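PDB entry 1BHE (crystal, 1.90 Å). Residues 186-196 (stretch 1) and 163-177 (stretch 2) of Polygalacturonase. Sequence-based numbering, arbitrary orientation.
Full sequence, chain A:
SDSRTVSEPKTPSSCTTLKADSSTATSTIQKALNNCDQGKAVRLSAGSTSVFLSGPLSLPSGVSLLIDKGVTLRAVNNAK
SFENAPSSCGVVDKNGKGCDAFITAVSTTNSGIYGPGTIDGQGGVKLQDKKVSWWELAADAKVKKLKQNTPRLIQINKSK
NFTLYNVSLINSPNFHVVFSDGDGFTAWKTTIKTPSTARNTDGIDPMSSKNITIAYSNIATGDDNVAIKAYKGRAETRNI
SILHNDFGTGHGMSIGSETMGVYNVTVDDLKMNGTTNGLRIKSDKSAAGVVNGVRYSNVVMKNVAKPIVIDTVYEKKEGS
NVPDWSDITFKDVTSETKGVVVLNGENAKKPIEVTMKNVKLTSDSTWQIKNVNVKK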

# COMPACT_ATOMS: atom_id res chain seq x y z
N THR A 186 0.13 -9.41 7.84
CA THR A 186 0.14 -8.54 9.01
C THR A 186 1.28 -7.52 8.87
O THR A 186 2.44 -7.91 8.76
CB THR A 186 0.35 -9.34 10.30
OG1 THR A 186 -0.78 -10.19 10.53
CG2 THR A 186 0.51 -8.44 11.53
N ALA A 187 0.92 -6.24 8.87
CA ALA A 187 1.89 -5.15 8.88
C ALA A 187 1.72 -4.48 10.26
O ALA A 187 0.61 -4.09 10.60
CB ALA A 187 1.69 -4.16 7.76
N TRP A 188 2.77 -4.48 11.07
CA TRP A 188 2.67 -3.97 12.44
C TRP A 188 3.91 -3.14 12.74
O TRP A 188 5.02 -3.56 12.44
CB TRP A 188 2.57 -5.17 13.37
CG TRP A 188 2.26 -4.90 14.81
CD1 TRP A 188 2.93 -4.09 15.68
CD2 TRP A 188 1.19 -5.50 15.57
NE1 TRP A 188 2.34 -4.14 16.93
CE2 TRP A 188 1.27 -5.00 16.88
CE3 TRP A 188 0.18 -6.42 15.25
CZ2 TRP A 188 0.37 -5.37 17.87
CZ3 TRP A 188 -0.71 -6.79 16.24
CH2 TRP A 188 -0.60 -6.27 17.54
N LYS A 189 3.73 -1.92 13.23
CA LYS A 189 4.87 -1.02 13.46
C LYS A 189 5.65 -0.80 12.17
O LYS A 189 6.87 -0.73 12.15
CB LYS A 189 5.77 -1.53 14.59
CG LYS A 189 5.23 -1.09 15.96
CD LYS A 189 5.91 -1.83 17.10
CE LYS A 189 5.39 -1.34 18.46
NZ LYS A 189 5.89 -2.22 19.56
N THR A 190 4.92 -0.63 11.06
CA THR A 190 5.53 -0.38 9.76
C THR A 190 5.52 1.13 9.55
O THR A 190 4.47 1.76 9.72
CB THR A 190 4.78 -1.07 8.62
OG1 THR A 190 4.97 -2.49 8.71
CG2 THR A 190 5.29 -0.62 7.26
N THR A 191 6.67 1.70 9.23
CA THR A 191 6.73 3.13 8.93
C THR A 191 6.95 3.31 7.44
O THR A 191 7.86 2.70 6.90
CB THR A 191 7.85 3.84 9.73
OG1 THR A 191 7.49 3.76 11.12
CG2 THR A 191 7.98 5.30 9.33
N ILE A 192 6.11 4.11 6.79
CA ILE A 192 6.26 4.40 5.37
C ILE A 192 6.41 5.92 5.22
O ILE A 192 5.57 6.67 5.73
CB ILE A 192 5.08 3.91 4.51
CG1 ILE A 192 5.20 2.40 4.27
CG2 ILE A 192 4.98 4.62 3.16
CD1 ILE A 192 3.89 1.73 3.91
N LYS A 193 7.47 6.36 4.54
CA LYS A 193 7.69 7.79 4.36
C LYS A 193 8.27 8.08 2.97
O LYS A 193 9.40 7.75 2.63
CB LYS A 193 8.59 8.37 5.44
CG LYS A 193 8.77 9.88 5.40
CD LYS A 193 7.46 10.65 5.49
CE LYS A 193 7.74 12.15 5.41
NZ LYS A 193 6.54 12.97 5.73
N THR A 194 7.44 8.73 2.18
CA THR A 194 7.73 9.14 0.81
C THR A 194 7.08 10.49 0.59
O THR A 194 6.01 10.77 1.14
CB THR A 194 7.21 8.07 -0.17
OG1 THR A 194 8.14 6.97 -0.18
CG2 THR A 194 7.06 8.56 -1.59
N PRO A 195 7.75 11.39 -0.12
CA PRO A 195 7.24 12.74 -0.34
C PRO A 195 5.83 12.77 -0.88
O PRO A 195 5.43 12.02 -1.78
CB PRO A 195 8.24 13.35 -1.31
CG PRO A 195 9.50 12.58 -1.11
CD PRO A 195 9.07 11.18 -0.76
N SER A 196 5.05 13.76 -0.44
CA SER A 196 3.67 13.95 -0.85
C SER A 196 3.47 14.26 -2.32
O SER A 196 2.38 14.07 -2.87
CB SER A 196 3.07 15.09 -0.01
OG SER A 196 3.63 16.32 -0.44
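Stretch 2 163-177: TLYNVSLINSPNFHV

Stretch 2 lies beside stretch 1 as its parallel neighbour, one strand over, with a constant offset of 23 residues: Thr163 sits by Thr186, and the register of CA neighbours holds to Asn171 beside Thr194. Each stretch contains two short strands joined at a corner and then leaves the strand as loop; in stretch 2 that loop brings Ser172 and His176 back to stretch 1. The corners, Lys189 and Asn166, lie side by side, CA to CA 4.6 Å. The first strands run almost exactly parallel, at 4° with axes 4.8 Å apart; the second cross at -17°, 4.7 Å apart.

Leu164 N donates to Thr186 O at 2.8 Å. Ala187 turns its CB to the other face, where it meets Leu164 CB at 4.2 Å, so a small residue lies against a large one. Trp188 then uses both backbone polar atoms: Trp188 N donates to Leu164 O at 2.9 Å, and Trp188 O accepts from Asn166 N at 3.0 Å. Its side chain lies on the same face as that of Tyr165, and the two rings form an offset edge-to-face pair, the tyrosine edge toward the indole face, with CD1 of Trp188 4.0 Å from CE1 of Tyr165.

At Lys189 the chain turns with positive phi and psi (58/41), and Asn166 is similar (48/56). These corners fall at matching positions, and the register continues through the bend: Val167 N still reaches Lys189 O, though at 3.3 Å and a bent 136°. The aliphatic part of the lysine also passes Tyr165, Lys189 CD to Tyr165 CE1 4.2 Å.

Beyond the corner, Thr190 points its side chain to the buried face shared with Val167, Ile192 and Leu169. Thr191 restores tight bonding: Thr191 N donates to Val167 O and Thr191 O accepts from Leu169 N, both at 2.8 Å. Ile192 packs CG1 against Leu169 CD1 at 4.0 Å and sets CG2 over the face of His176, 3.6 Å from the ring centroid. Lys193 N donates to Leu169 O at 3.0 Å, and Lys193 O accepts from Asn171 N at 3.2 Å; a water bridges Lys193 O to Asn171 OD1, 2.7 Å from each, while the end of the lysine side chain leads away.

Thr194 ends the hydrogen bonding with its hydroxyl. Thr194 OG1 accepts from Ser172 N at 3.3 Å and shares a 2.8 Å hydrogen bond with His176 NE2, at the edge of the ring whose face Ile192 covers. Pro195 adds a light touch, Pro195 CD to Asn171 OD1 3.7 Å, and Ser196 is out of reach. In this contact the corner is repeated, the register is kept, and a threonine hydroxyl takes over where the strands end.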

# COMPACT_ATOMS: atom_id res chain seq x y z
N THR A 163 4.54 -11.58 7.15
CA THR A 163 4.67 -10.59 8.21
C THR A 163 5.59 -9.44 7.80
O THR A 163 6.66 -9.68 7.25
CB THR A 163 5.27 -11.23 9.49
OG1 THR A 163 4.37 -12.23 9.98
CG2 THR A 163 5.50 -10.18 10.57
N LEU A 164 5.18 -8.22 8.08
CA LEU A 164 5.96 -7.01 7.85
C LEU A 164 6.02 -6.30 9.22
O LEU A 164 4.97 -5.82 9.65
CB LEU A 164 5.26 -6.08 6.87
CG LEU A 164 5.99 -5.32 5.79
CD1 LEU A 164 5.29 -3.99 5.48
CD2 LEU A 164 7.47 -5.11 6.02
N TYR A 165 7.17 -6.29 9.88
CA TYR A 165 7.20 -5.77 11.24
C TYR A 165 8.34 -4.84 11.62
O TYR A 165 9.49 -5.13 11.31
CB TYR A 165 7.32 -7.00 12.16
CG TYR A 165 7.42 -6.69 13.64
CD1 TYR A 165 6.40 -6.05 14.33
CD2 TYR A 165 8.56 -7.07 14.35
CE1 TYR A 165 6.51 -5.79 15.69
CE2 TYR A 165 8.67 -6.82 15.70
CZ TYR A 165 7.65 -6.17 16.36
OH TYR A 165 7.77 -5.92 17.72
N ASN A 166 7.99 -3.79 12.38
CA ASN A 166 9.01 -2.92 12.97
C ASN A 166 10.05 -2.51 11.95
O ASN A 166 11.23 -2.74 12.17
CB ASN A 166 9.63 -3.74 14.12
CG ASN A 166 10.58 -2.99 15.03
OD1 ASN A 166 10.46 -1.78 15.20
ND2 ASN A 166 11.54 -3.72 15.60
N VAL A 167 9.65 -1.90 10.84
CA VAL A 167 10.59 -1.53 9.78
C VAL A 167 10.19 -0.26 9.06
O VAL A 167 9.01 0.10 9.03
CB VAL A 167 10.63 -2.75 8.81
CG1 VAL A 167 9.26 -2.98 8.18
CG2 VAL A 167 11.70 -2.60 7.74
N SER A 168 11.15 0.45 8.46
CA SER A 168 10.86 1.67 7.74
C SER A 168 11.05 1.45 6.23
O SER A 168 12.01 0.83 5.80
CB SER A 168 11.72 2.86 8.16
OG SER A 168 11.52 3.19 9.53
N LEU A 169 10.10 1.94 5.45
CA LEU A 169 10.12 1.85 3.99
C LEU A 169 10.05 3.27 3.44
O LEU A 169 9.09 3.98 3.73
CB LEU A 169 8.93 1.05 3.45
CG LEU A 169 8.61 -0.28 4.13
CD1 LEU A 169 7.38 -0.92 3.51
CD2 LEU A 169 9.80 -1.23 4.08
N ILE A 170 11.10 3.72 2.76
CA ILE A 170 11.18 5.07 2.27
C ILE A 170 11.47 5.18 0.77
O ILE A 170 12.09 4.35 0.14
CB ILE A 170 12.25 5.92 3.00
CG1 ILE A 170 13.67 5.42 2.68
CG2 ILE A 170 12.02 5.95 4.50
CD1 ILE A 170 14.76 6.28 3.30
N ASN A 171 11.01 6.31 0.22
CA ASN A 171 11.25 6.69 -1.16
C ASN A 171 11.01 5.59 -2.17
O ASN A 171 11.85 5.31 -3.03
CB ASN A 171 12.70 7.22 -1.27
CG ASN A 171 12.98 8.32 -0.26
OD1 ASN A 171 12.13 9.17 -0.03
ND2 ASN A 171 14.17 8.29 0.33
N SER A 172 9.82 4.98 -2.14
CA SER A 172 9.50 3.91 -3.09
C SER A 172 9.25 4.47 -4.48
O SER A 172 8.51 5.43 -4.67
CB SER A 172 8.27 3.14 -2.59
OG SER A 172 7.98 2.08 -3.47
N PRO A 173 9.86 3.86 -5.49
CA PRO A 173 9.67 4.26 -6.88
C PRO A 173 8.22 4.08 -7.32
O PRO A 173 7.70 4.89 -8.09
CB PRO A 173 10.62 3.37 -7.68
CG PRO A 173 11.59 2.84 -6.67
CD PRO A 173 10.77 2.70 -5.40
N ASN A 174 7.57 3.03 -6.85
CA ASN A 174 6.17 2.73 -7.17
C ASN A 174 5.45 2.40 -5.87
O ASN A 174 5.81 2.99 -4.84
CB ASN A 174 6.15 1.60 -8.18
CG ASN A 174 4.88 1.32 -8.95
OD1 ASN A 174 3.84 1.00 -8.39
ND2 ASN A 174 4.97 1.41 -10.28
N PHE A 175 4.44 1.54 -5.87
CA PHE A 175 3.77 1.19 -4.62
C PHE A 175 4.78 0.62 -3.63
O PHE A 175 5.71 -0.06 -4.06
CB PHE A 175 2.63 0.21 -4.88
CG PHE A 175 1.52 0.70 -5.76
CD1 PHE A 175 1.48 1.99 -6.28
CD2 PHE A 175 0.47 -0.16 -6.06
CE1 PHE A 175 0.44 2.41 -7.09
CE2 PHE A 175 -0.58 0.26 -6.86
CZ PHE A 175 -0.60 1.54 -7.38
N HIS A 176 4.60 0.87 -2.34
CA HIS A 176 5.53 0.37 -1.33
C HIS A 176 5.33 -1.12 -1.06
O HIS A 176 6.29 -1.90 -1.09
CB HIS A 176 5.39 1.13 -0.01
CG HIS A 176 5.83 2.57 -0.06
ND1 HIS A 176 5.11 3.54 -0.72
CD2 HIS A 176 6.91 3.18 0.48
CE1 HIS A 176 5.74 4.71 -0.59
NE2 HIS A 176 6.83 4.52 0.13
N VAL A 177 4.11 -1.49 -0.69
CA VAL A 177 3.79 -2.87 -0.34
C VAL A 177 2.50 -3.32 -1.03
O VAL A 177 1.46 -2.67 -0.95
CB VAL A 177 3.58 -3.09 1.17
CG1 VAL A 177 3.36 -4.58 1.48
CG2 VAL A 177 4.72 -2.58 2.04
O HOH W 1 11.22 9.73 2.47